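Local atomic coordinates of elongation factor G (Thermus thermophilus, PDB entry 2DY1), a protein that binds GTP and magnesium and probably acts as a GTPase factor in the elongation stage of protein synthesis. Residues G468-Q473 / F552-S557; Y480-L485 / N539-E544; Y493-R498 / E510-G515. One frame throughout, in Å; residues are numbered along the deposited sequence.

All three interactions belong to domain IV, where two helices lie on one mixed sheet, and all lie away from the GTP and magnesium site; their centres are about 43 to 55 Å from the centre of the chain. Interactions 1 and 2, with centres about 8 Å apart, are joined through the pairing of strands 464-474 and 477-489, one strand from each: G468 N lies 2.8 Å from V483 O, a probable hydrogen bond. Interaction 3 is about 14 Å from interaction 1, and the two meet where their helices pack, A556 CB being 3.4 Å from I512 O. Interactions 2 and 3, about 13 Å apart, touch through V483 CG2 and I512 CD1, 4.2 Å from each other.

Interaction 1. Residues G468-Q473 / F552-S557; sequences GKYKKQ and FQIAAS
Helix-on-sheet packing brings G468 and Y470 of the edge strand 464-474 against A555 and I554 of helix 549-566. The axes of the two short segments come within 6.0 Å, and their N-to-C directions differ by 143°, so the helix runs back across the strand at a slant. Small residues account for this closeness. K469 CA and A555 CA are only 4.6 Å apart, and G468 CA approaches A555 O at 3.3 Å in a CA-H...O contact. A beta carbon modelled on G468 would fall 2.0 Å from A555 O, a clash, so the helix backbone occupies the space a side chain would need. The A555 methyl group rests against the carbonyl of G468.

In the alpha/beta layers of domain IV, assigned to the S5 superfamily, this strand is outermost in the sheet within the chain; a backbone hydrogen bond to strand 477-489 joins Y470 with G481. A555 and F552 also touch V483, which carries the same helix onto the next strand.

Further along, Y470 has CG anti to its backbone N (chi1 -173°), which carries the ring out from the strand toward the helix, where one face meets I554. I554 CD1 stands 3.7 Å from the ring centroid and 20° off the normal, a CH-pi contact. It is displaced toward the rim on the side of CE2, which it meets at 3.5 Å. The other branch of the isoleucine works near the root of the ring: I554 CG2 lies 3.6 Å from Y470 CD1 and also touches Y470 CG.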
loop_
_atom_site.group_PDB
_atom_site.type_symbol
_atom_site.label_atom_id
_atom_site.label_comp_id
_atom_site.label_asym_id
_atom_site.label_seq_id
_atom_site.Cartn_x
_atom_site.Cartn_y
_atom_site.Cartn_z
ATOM N N GLY A 468 18.907 38.965 -29.464
ATOM C CA GLY A 468 19.695 37.755 -29.445
ATOM C C GLY A 468 20.145 37.560 -30.876
ATOM O O GLY A 468 19.327 37.443 -31.793
ATOM N N LYS A 469 21.452 37.533 -31.101
ATOM C CA LYS A 469 21.902 37.356 -32.464
ATOM C C LYS A 469 23.071 36.392 -32.600
ATOM O O LYS A 469 24.005 36.410 -31.799
ATOM C CB LYS A 469 22.265 38.716 -33.057
ATOM C CG LYS A 469 22.485 38.703 -34.556
ATOM C CD LYS A 469 22.536 40.134 -35.092
ATOM C CE LYS A 469 22.557 40.161 -36.600
ATOM N NZ LYS A 469 22.357 41.556 -37.099
ATOM N N TYR A 470 22.999 35.552 -33.623
ATOM C CA TYR A 470 24.040 34.563 -33.891
ATOM C C TYR A 470 24.463 34.596 -35.358
ATOM O O TYR A 470 23.645 34.360 -36.244
ATOM C CB TYR A 470 23.519 33.165 -33.563
ATOM C CG TYR A 470 24.556 32.067 -33.642
ATOM C CD1 TYR A 470 25.596 31.999 -32.718
ATOM C CD2 TYR A 470 24.476 31.078 -34.613
ATOM C CE1 TYR A 470 26.531 30.964 -32.759
ATOM C CE2 TYR A 470 25.411 30.033 -34.663
ATOM C CZ TYR A 470 26.430 29.987 -33.733
ATOM O OH TYR A 470 27.356 28.968 -33.766
ATOM N N LYS A 471 25.738 34.879 -35.615
ATOM C CA LYS A 471 26.242 34.895 -36.986
ATOM C C LYS A 471 27.693 34.419 -37.062
ATOM O O LYS A 471 28.600 35.061 -36.531
ATOM C CB LYS A 471 26.107 36.292 -37.613
ATOM C CG LYS A 471 26.755 37.433 -36.842
ATOM C CD LYS A 471 26.939 38.674 -37.727
ATOM C CE LYS A 471 25.634 39.134 -38.376
ATOM N NZ LYS A 471 25.792 40.375 -39.204
ATOM N N LYS A 472 27.893 33.283 -37.722
ATOM C CA LYS A 472 29.216 32.684 -37.887
ATOM C C LYS A 472 29.251 31.860 -39.168
ATOM O O LYS A 472 28.207 31.490 -39.701
ATOM C CB LYS A 472 29.545 31.782 -36.692
ATOM C CG LYS A 472 29.789 32.539 -35.398
ATOM C CD LYS A 472 29.869 31.612 -34.195
ATOM C CE LYS A 472 30.063 32.420 -32.917
ATOM N NZ LYS A 472 29.924 31.595 -31.683
ATOM N N GLN A 473 30.450 31.576 -39.666
ATOM C CA GLN A 473 30.591 30.784 -40.883
ATOM C C GLN A 473 31.545 29.621 -40.649
ATOM O O GLN A 473 32.676 29.819 -40.207
ATOM C CB GLN A 473 31.098 31.655 -42.032
ATOM C CG GLN A 473 31.179 30.930 -43.363
ATOM C CD GLN A 473 30.669 31.779 -44.509
ATOM O OE1 GLN A 473 29.489 32.132 -44.557
ATOM N NE2 GLN A 473 31.556 32.115 -45.439
ATOM N N PHE A 552 18.534 30.152 -35.445
ATOM C CA PHE A 552 17.440 30.815 -34.739
ATOM C C PHE A 552 17.227 30.269 -33.323
ATOM O O PHE A 552 16.835 31.021 -32.441
ATOM C CB PHE A 552 16.139 30.771 -35.562
ATOM C CG PHE A 552 15.978 31.958 -36.482
ATOM C CD1 PHE A 552 16.177 31.832 -37.857
ATOM C CD2 PHE A 552 15.735 33.226 -35.951
ATOM C CE1 PHE A 552 16.138 32.958 -38.688
ATOM C CE2 PHE A 552 15.698 34.357 -36.768
ATOM C CZ PHE A 552 15.899 34.220 -38.145
ATOM N N GLN A 553 17.510 28.984 -33.090
ATOM C CA GLN A 553 17.366 28.424 -31.742
ATOM C C GLN A 553 18.401 29.098 -30.860
ATOM O O GLN A 553 18.113 29.477 -29.728
ATOM C CB GLN A 553 17.628 26.910 -31.727
ATOM C CG GLN A 553 16.678 26.077 -32.562
ATOM C CD GLN A 553 16.929 24.575 -32.414
ATOM O OE1 GLN A 553 16.637 23.796 -33.323
ATOM N NE2 GLN A 553 17.454 24.165 -31.261
ATOM N N ILE A 554 19.623 29.239 -31.380
ATOM C CA ILE A 554 20.680 29.880 -30.613
ATOM C C ILE A 554 20.383 31.357 -30.377
ATOM O O ILE A 554 20.535 31.858 -29.264
ATOM C CB ILE A 554 22.059 29.760 -31.327
ATOM C CG1 ILE A 554 22.425 28.287 -31.518
ATOM C CG2 ILE A 554 23.119 30.488 -30.513
ATOM C CD1 ILE A 554 23.717 28.079 -32.291
ATOM N N ALA A 555 19.990 32.069 -31.433
ATOM C CA ALA A 555 19.689 33.487 -31.291
ATOM C C ALA A 555 18.588 33.679 -30.244
ATOM O O ALA A 555 18.657 34.586 -29.415
ATOM C CB ALA A 555 19.260 34.064 -32.639
ATOM N N ALA A 556 17.586 32.804 -30.281
ATOM C CA ALA A 556 16.473 32.882 -29.335
ATOM C C ALA A 556 16.956 32.607 -27.904
ATOM O O ALA A 556 16.569 33.306 -26.961
ATOM C CB ALA A 556 15.370 31.891 -29.746
ATOM N N SER A 557 17.835 31.616 -27.752
ATOM C CA SER A 557 18.381 31.282 -26.432
ATOM C C SER A 557 19.205 32.442 -25.891
ATOM O O SER A 557 19.076 32.822 -24.722
ATOM C CB SER A 557 19.236 30.011 -26.523
ATOM O OG SER A 557 19.873 29.753 -25.281
#

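Interaction 2. Residues Y480-L485 / N539-E544; sequences YGDVWL and NGSYHE
D482 and S541 meet across the antiparallel strands 477-489 and 533-541, neighbours in the domain IV sheet, and the aspartate can be traced outward atom by atom. D482 CB lies 3.4 Å from S541 OG and packs beside S541 O as well. CG remains next to the serine hydroxyl, and OD1 accepts its hydrogen bond, with S541 OG 2.6 Å from D482 OD1. The donor approaches on the anti side of the carboxylate, 15° out of its plane. The other oxygen, OD2, is hydrogen-bonded to Q467 NE2 of strand 464-474, the neighbour on the other side.

S541 OG sits between its backbone N and carbonyl carbon (chi1 65°), a position within reach of both D482 OD1 and a second partner: Y480 OH donates to S541 OG, also at 2.6 Å. The result is a chain of two hydrogen bonds, Y480 OH to S541 OG to D482 OD1, on the face that carries these side chains.

The backbones run together at V483 and G540, a non-hydrogen-bonded pair with CA atoms 4.4 Å apart. A beta carbon modelled on G540 would fall 2.3 Å from D482 O, a clash. Beyond this pair, W484 N donates to N539 O at 2.9 Å. At the other end the Y480 ring receives H543 in an edge-to-face pair, planes 64° apart, with H543 CD2 3.6 Å above the Y480 ring plane, over its centre.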
loop_
_atom_site.group_PDB
_atom_site.type_symbol
_atom_site.label_atom_id
_atom_site.label_comp_id
_atom_site.label_asym_id
_atom_site.label_seq_id
_atom_site.Cartn_x
_atom_site.Cartn_y
_atom_site.Cartn_z
ATOM N N TYR A 480 23.019 32.411 -39.478
ATOM C CA TYR A 480 22.489 33.722 -39.149
ATOM C C TYR A 480 21.098 33.645 -38.521
ATOM O O TYR A 480 20.176 33.087 -39.107
ATOM C CB TYR A 480 22.461 34.617 -40.397
ATOM C CG TYR A 480 21.956 36.015 -40.131
ATOM C CD1 TYR A 480 20.582 36.304 -40.134
ATOM C CD2 TYR A 480 22.843 37.049 -39.851
ATOM C CE1 TYR A 480 20.125 37.586 -39.866
ATOM C CE2 TYR A 480 22.393 38.337 -39.573
ATOM C CZ TYR A 480 21.030 38.596 -39.584
ATOM O OH TYR A 480 20.595 39.863 -39.303
ATOM N N GLY A 481 20.996 34.194 -37.309
ATOM C CA GLY A 481 19.735 34.254 -36.585
ATOM C C GLY A 481 19.688 35.593 -35.881
ATOM O O GLY A 481 20.671 36.010 -35.269
ATOM N N ASP A 482 18.547 36.283 -35.952
ATOM C CA ASP A 482 18.427 37.597 -35.325
ATOM C C ASP A 482 17.021 37.671 -34.754
ATOM O O ASP A 482 16.033 37.675 -35.498
ATOM C CB ASP A 482 18.644 38.673 -36.392
ATOM C CG ASP A 482 18.458 40.071 -35.867
ATOM O OD1 ASP A 482 18.453 40.999 -36.702
ATOM O OD2 ASP A 482 18.327 40.265 -34.640
ATOM N N VAL A 483 16.948 37.714 -33.431
ATOM C CA VAL A 483 15.672 37.725 -32.728
ATOM C C VAL A 483 15.558 38.830 -31.695
ATOM O O VAL A 483 16.465 39.030 -30.883
ATOM C CB VAL A 483 15.481 36.350 -31.986
ATOM C CG1 VAL A 483 14.203 36.356 -31.154
ATOM C CG2 VAL A 483 15.462 35.216 -32.994
ATOM N N TRP A 484 14.453 39.572 -31.729
ATOM C CA TRP A 484 14.215 40.567 -30.711
ATOM C C TRP A 484 13.115 39.961 -29.836
ATOM O O TRP A 484 12.016 39.629 -30.313
ATOM C CB TRP A 484 13.776 41.902 -31.305
ATOM C CG TRP A 484 14.934 42.642 -31.887
ATOM C CD1 TRP A 484 15.439 42.511 -33.149
ATOM C CD2 TRP A 484 15.759 43.613 -31.218
ATOM N NE1 TRP A 484 16.529 43.349 -33.307
ATOM C CE2 TRP A 484 16.747 44.031 -32.142
ATOM C CE3 TRP A 484 15.754 44.170 -29.932
ATOM C CZ2 TRP A 484 17.727 44.985 -31.815
ATOM C CZ3 TRP A 484 16.729 45.122 -29.608
ATOM C CH2 TRP A 484 17.699 45.515 -30.548
ATOM N N LEU A 485 13.426 39.850 -28.550
ATOM C CA LEU A 485 12.554 39.228 -27.559
ATOM C C LEU A 485 12.168 40.133 -26.392
ATOM O O LEU A 485 13.013 40.805 -25.812
ATOM C CB LEU A 485 13.279 38.010 -26.974
ATOM C CG LEU A 485 12.598 37.311 -25.788
ATOM C CD1 LEU A 485 11.396 36.528 -26.306
ATOM C CD2 LEU A 485 13.589 36.348 -25.113
ATOM N N ASN A 539 10.550 41.356 -33.421
ATOM C CA ASN A 539 11.331 41.906 -34.518
ATOM C C ASN A 539 12.486 40.928 -34.735
ATOM O O ASN A 539 12.672 39.982 -33.957
ATOM C CB ASN A 539 11.844 43.313 -34.146
ATOM C CG ASN A 539 12.397 44.091 -35.343
ATOM O OD1 ASN A 539 13.083 45.111 -35.171
ATOM N ND2 ASN A 539 12.088 43.633 -36.544
ATOM N N GLY A 540 13.242 41.140 -35.801
ATOM C CA GLY A 540 14.359 40.257 -36.091
ATOM C C GLY A 540 14.656 40.352 -37.571
ATOM O O GLY A 540 14.155 41.243 -38.269
ATOM N N SER A 541 15.478 39.445 -38.072
ATOM C CA SER A 541 15.787 39.464 -39.488
ATOM C C SER A 541 16.384 38.120 -39.846
ATOM O O SER A 541 16.757 37.344 -38.956
ATOM C CB SER A 541 16.767 40.603 -39.819
ATOM O OG SER A 541 18.050 40.437 -39.215
ATOM N N TYR A 542 16.455 37.839 -41.140
ATOM C CA TYR A 542 17.017 36.580 -41.602
ATOM C C TYR A 542 17.661 36.763 -42.963
ATOM O O TYR A 542 17.459 37.778 -43.628
ATOM C CB TYR A 542 15.933 35.505 -41.705
ATOM C CG TYR A 542 15.127 35.549 -42.981
ATOM C CD1 TYR A 542 14.170 36.541 -43.196
ATOM C CD2 TYR A 542 15.344 34.616 -43.991
ATOM C CE1 TYR A 542 13.453 36.608 -44.388
ATOM C CE2 TYR A 542 14.641 34.672 -45.180
ATOM C CZ TYR A 542 13.699 35.674 -45.373
ATOM O OH TYR A 542 13.035 35.753 -46.565
ATOM N N HIS A 543 18.457 35.780 -43.363
ATOM C CA HIS A 543 19.088 35.813 -44.675
ATOM C C HIS A 543 18.769 34.471 -45.295
ATOM O O HIS A 543 19.004 33.417 -44.693
ATOM C CB HIS A 543 20.607 36.018 -44.568
ATOM C CG HIS A 543 21.006 37.446 -44.360
ATOM N ND1 HIS A 543 20.733 38.433 -45.285
ATOM C CD2 HIS A 543 21.655 38.056 -43.339
ATOM C CE1 HIS A 543 21.197 39.588 -44.844
ATOM N NE2 HIS A 543 21.762 39.387 -43.665
ATOM N N GLU A 544 18.191 34.530 -46.485
ATOM C CA GLU A 544 17.798 33.361 -47.244
ATOM C C GLU A 544 18.869 32.276 -47.263
ATOM O O GLU A 544 18.568 31.088 -47.149
ATOM C CB GLU A 544 17.465 33.794 -48.675
ATOM C CG GLU A 544 17.251 32.659 -49.645
ATOM C CD GLU A 544 16.423 31.556 -49.039
ATOM O OE1 GLU A 544 15.633 31.857 -48.122
ATOM O OE2 GLU A 544 16.555 30.393 -49.478
#

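Interaction 3. Residues Y493-R498 / E510-G515; sequences YGFEWR and EAIEEG
This is packing of a helix on a strand within one beta-alpha-beta unit, strand 494-497, helix 509-520 and strand 533-541, with F495 and W497 of the first strand, and Y493 just before it, meeting E513 and I512. The segment axes come no closer than 10.2 Å, a separation spanned by side chains.

E513 carries most of the contact. Its CB lies 4.0 Å from the F495 ring centroid and 8° off the normal, a CH-pi contact over the middle of the face. CG is anti to the backbone N (chi1 -176°), which keeps it over the same face, and the carboxylate lies stacked on the ring, the two planes 17° apart. E513 CD is 3.7 Å from F495 CG, while E513 OE2 reaches F495 CB at 3.4 Å. That oxygen is also the acceptor for Y493: the hydroxyl OH donates to E513 OE2 over 2.7 Å, meeting it on the anti side, and the oxygen lies near the plane of the tyrosine ring, at its edge. An alanine at E513 would keep CB over the F495 ring but would probably leave the Y493 hydroxyl without this acceptor and uncover the part of the ring face that CG and the carboxylate now cover.

I512 supplies the apolar part. Its CD1 meets W497 CZ3 at 3.6 Å, in the plane of the indole at its rim, and its CG2 is 4.2 Å from F495 CZ.

The S5-like fold class is known for a left-handed crossover. Here strand 494-497 pairs in parallel with 533-541, whose V537 touches both F495 and I512, while F552 of the neighbouring helix 549-566 packs on I512.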
loop_
_atom_site.group_PDB
_atom_site.type_symbol
_atom_site.label_atom_id
_atom_site.label_comp_id
_atom_site.label_asym_id
_atom_site.label_seq_id
_atom_site.Cartn_x
_atom_site.Cartn_y
_atom_site.Cartn_z
ATOM N N TYR A 493 3.082 30.388 -18.616
ATOM C CA TYR A 493 3.901 30.530 -19.808
ATOM C C TYR A 493 3.063 30.844 -21.036
ATOM O O TYR A 493 1.954 30.333 -21.206
ATOM C CB TYR A 493 4.708 29.250 -20.063
ATOM C CG TYR A 493 5.378 29.202 -21.421
ATOM C CD1 TYR A 493 4.737 28.624 -22.513
ATOM C CD2 TYR A 493 6.639 29.769 -21.617
ATOM C CE1 TYR A 493 5.334 28.612 -23.778
ATOM C CE2 TYR A 493 7.246 29.764 -22.877
ATOM C CZ TYR A 493 6.589 29.186 -23.948
ATOM O OH TYR A 493 7.176 29.190 -25.194
ATOM N N GLY A 494 3.618 31.685 -21.901
ATOM C CA GLY A 494 2.948 32.042 -23.128
ATOM C C GLY A 494 3.992 32.481 -24.136
ATOM O O GLY A 494 4.977 33.110 -23.766
ATOM N N PHE A 495 3.791 32.118 -25.395
ATOM C CA PHE A 495 4.696 32.526 -26.464
ATOM C C PHE A 495 3.839 33.276 -27.470
ATOM O O PHE A 495 2.800 32.773 -27.910
ATOM C CB PHE A 495 5.330 31.319 -27.155
ATOM C CG PHE A 495 6.203 31.684 -28.318
ATOM C CD1 PHE A 495 7.517 32.085 -28.115
ATOM C CD2 PHE A 495 5.695 31.664 -29.615
ATOM C CE1 PHE A 495 8.318 32.462 -29.198
ATOM C CE2 PHE A 495 6.487 32.040 -30.698
ATOM C CZ PHE A 495 7.802 32.438 -30.483
ATOM N N GLU A 496 4.269 34.484 -27.825
ATOM C CA GLU A 496 3.539 35.301 -28.790
ATOM C C GLU A 496 4.384 35.643 -30.002
ATOM O O GLU A 496 5.465 36.197 -29.861
ATOM C CB GLU A 496 3.091 36.628 -28.156
ATOM C CG GLU A 496 1.832 36.566 -27.325
ATOM C CD GLU A 496 1.494 37.920 -26.724
ATOM O OE1 GLU A 496 1.831 38.955 -27.350
ATOM O OE2 GLU A 496 0.887 37.945 -25.639
ATOM N N TRP A 497 3.896 35.309 -31.188
ATOM C CA TRP A 497 4.592 35.672 -32.413
ATOM C C TRP A 497 4.016 37.026 -32.819
ATOM O O TRP A 497 2.831 37.132 -33.160
ATOM C CB TRP A 497 4.293 34.664 -33.501
ATOM C CG TRP A 497 5.036 34.850 -34.768
ATOM C CD1 TRP A 497 4.506 35.159 -35.987
ATOM C CD2 TRP A 497 6.423 34.580 -34.989
ATOM N NE1 TRP A 497 5.471 35.084 -36.958
ATOM C CE2 TRP A 497 6.660 34.730 -36.372
ATOM C CE3 TRP A 497 7.489 34.219 -34.149
ATOM C CZ2 TRP A 497 7.921 34.523 -36.943
ATOM C CZ3 TRP A 497 8.743 34.013 -34.713
ATOM C CH2 TRP A 497 8.948 34.164 -36.098
ATOM N N ARG A 498 4.838 38.067 -32.769
ATOM C CA ARG A 498 4.382 39.399 -33.152
ATOM C C ARG A 498 5.268 39.964 -34.251
ATOM O O ARG A 498 5.435 41.168 -34.377
ATOM C CB ARG A 498 4.374 40.335 -31.933
ATOM C CG ARG A 498 3.323 39.959 -30.886
ATOM C CD ARG A 498 1.906 40.207 -31.417
ATOM N NE ARG A 498 0.886 39.868 -30.430
ATOM C CZ ARG A 498 0.391 38.648 -30.233
ATOM N NH1 ARG A 498 0.811 37.606 -30.959
ATOM N NH2 ARG A 498 -0.539 38.467 -29.305
ATOM N N GLU A 510 8.721 27.827 -34.831
ATOM C CA GLU A 510 8.925 26.655 -33.979
ATOM C C GLU A 510 10.347 26.619 -33.398
ATOM O O GLU A 510 10.539 26.335 -32.214
ATOM C CB GLU A 510 8.650 25.377 -34.780
ATOM C CG GLU A 510 8.744 24.094 -33.970
ATOM C CD GLU A 510 8.821 22.853 -34.845
ATOM O OE1 GLU A 510 8.676 21.734 -34.306
ATOM O OE2 GLU A 510 9.031 22.995 -36.069
ATOM N N ALA A 511 11.350 26.901 -34.230
ATOM C CA ALA A 511 12.735 26.893 -33.760
ATOM C C ALA A 511 12.992 27.972 -32.723
ATOM O O ALA A 511 13.755 27.775 -31.780
ATOM C CB ALA A 511 13.696 27.075 -34.931
ATOM N N ILE A 512 12.372 29.132 -32.914
ATOM C CA ILE A 512 12.557 30.224 -31.984
ATOM C C ILE A 512 11.939 29.845 -30.646
ATOM O O ILE A 512 12.580 29.999 -29.606
ATOM C CB ILE A 512 11.956 31.528 -32.572
ATOM C CG1 ILE A 512 12.844 31.978 -33.753
ATOM C CG2 ILE A 512 11.877 32.641 -31.513
ATOM C CD1 ILE A 512 12.256 33.083 -34.624
ATOM N N GLU A 513 10.712 29.340 -30.655
ATOM C CA GLU A 513 10.101 28.943 -29.390
ATOM C C GLU A 513 10.937 27.856 -28.718
ATOM O O GLU A 513 11.107 27.864 -27.500
ATOM C CB GLU A 513 8.663 28.444 -29.579
ATOM C CG GLU A 513 8.007 28.120 -28.238
ATOM C CD GLU A 513 6.493 27.980 -28.292
ATOM O OE1 GLU A 513 5.928 27.826 -29.395
ATOM O OE2 GLU A 513 5.871 28.011 -27.207
ATOM N N GLU A 514 11.462 26.923 -29.506
ATOM C CA GLU A 514 12.303 25.852 -28.953
ATOM C C GLU A 514 13.496 26.425 -28.200
ATOM O O GLU A 514 13.820 25.982 -27.103
ATOM C CB GLU A 514 12.837 24.947 -30.068
ATOM C CG GLU A 514 11.878 23.912 -30.608
ATOM C CD GLU A 514 12.516 23.085 -31.720
ATOM O OE1 GLU A 514 13.679 22.648 -31.545
ATOM O OE2 GLU A 514 11.857 22.873 -32.763
ATOM N N GLY A 515 14.168 27.400 -28.813
ATOM C CA GLY A 515 15.324 28.021 -28.189
ATOM C C GLY A 515 15.002 28.734 -26.890
ATOM O O GLY A 515 15.797 28.749 -25.955
#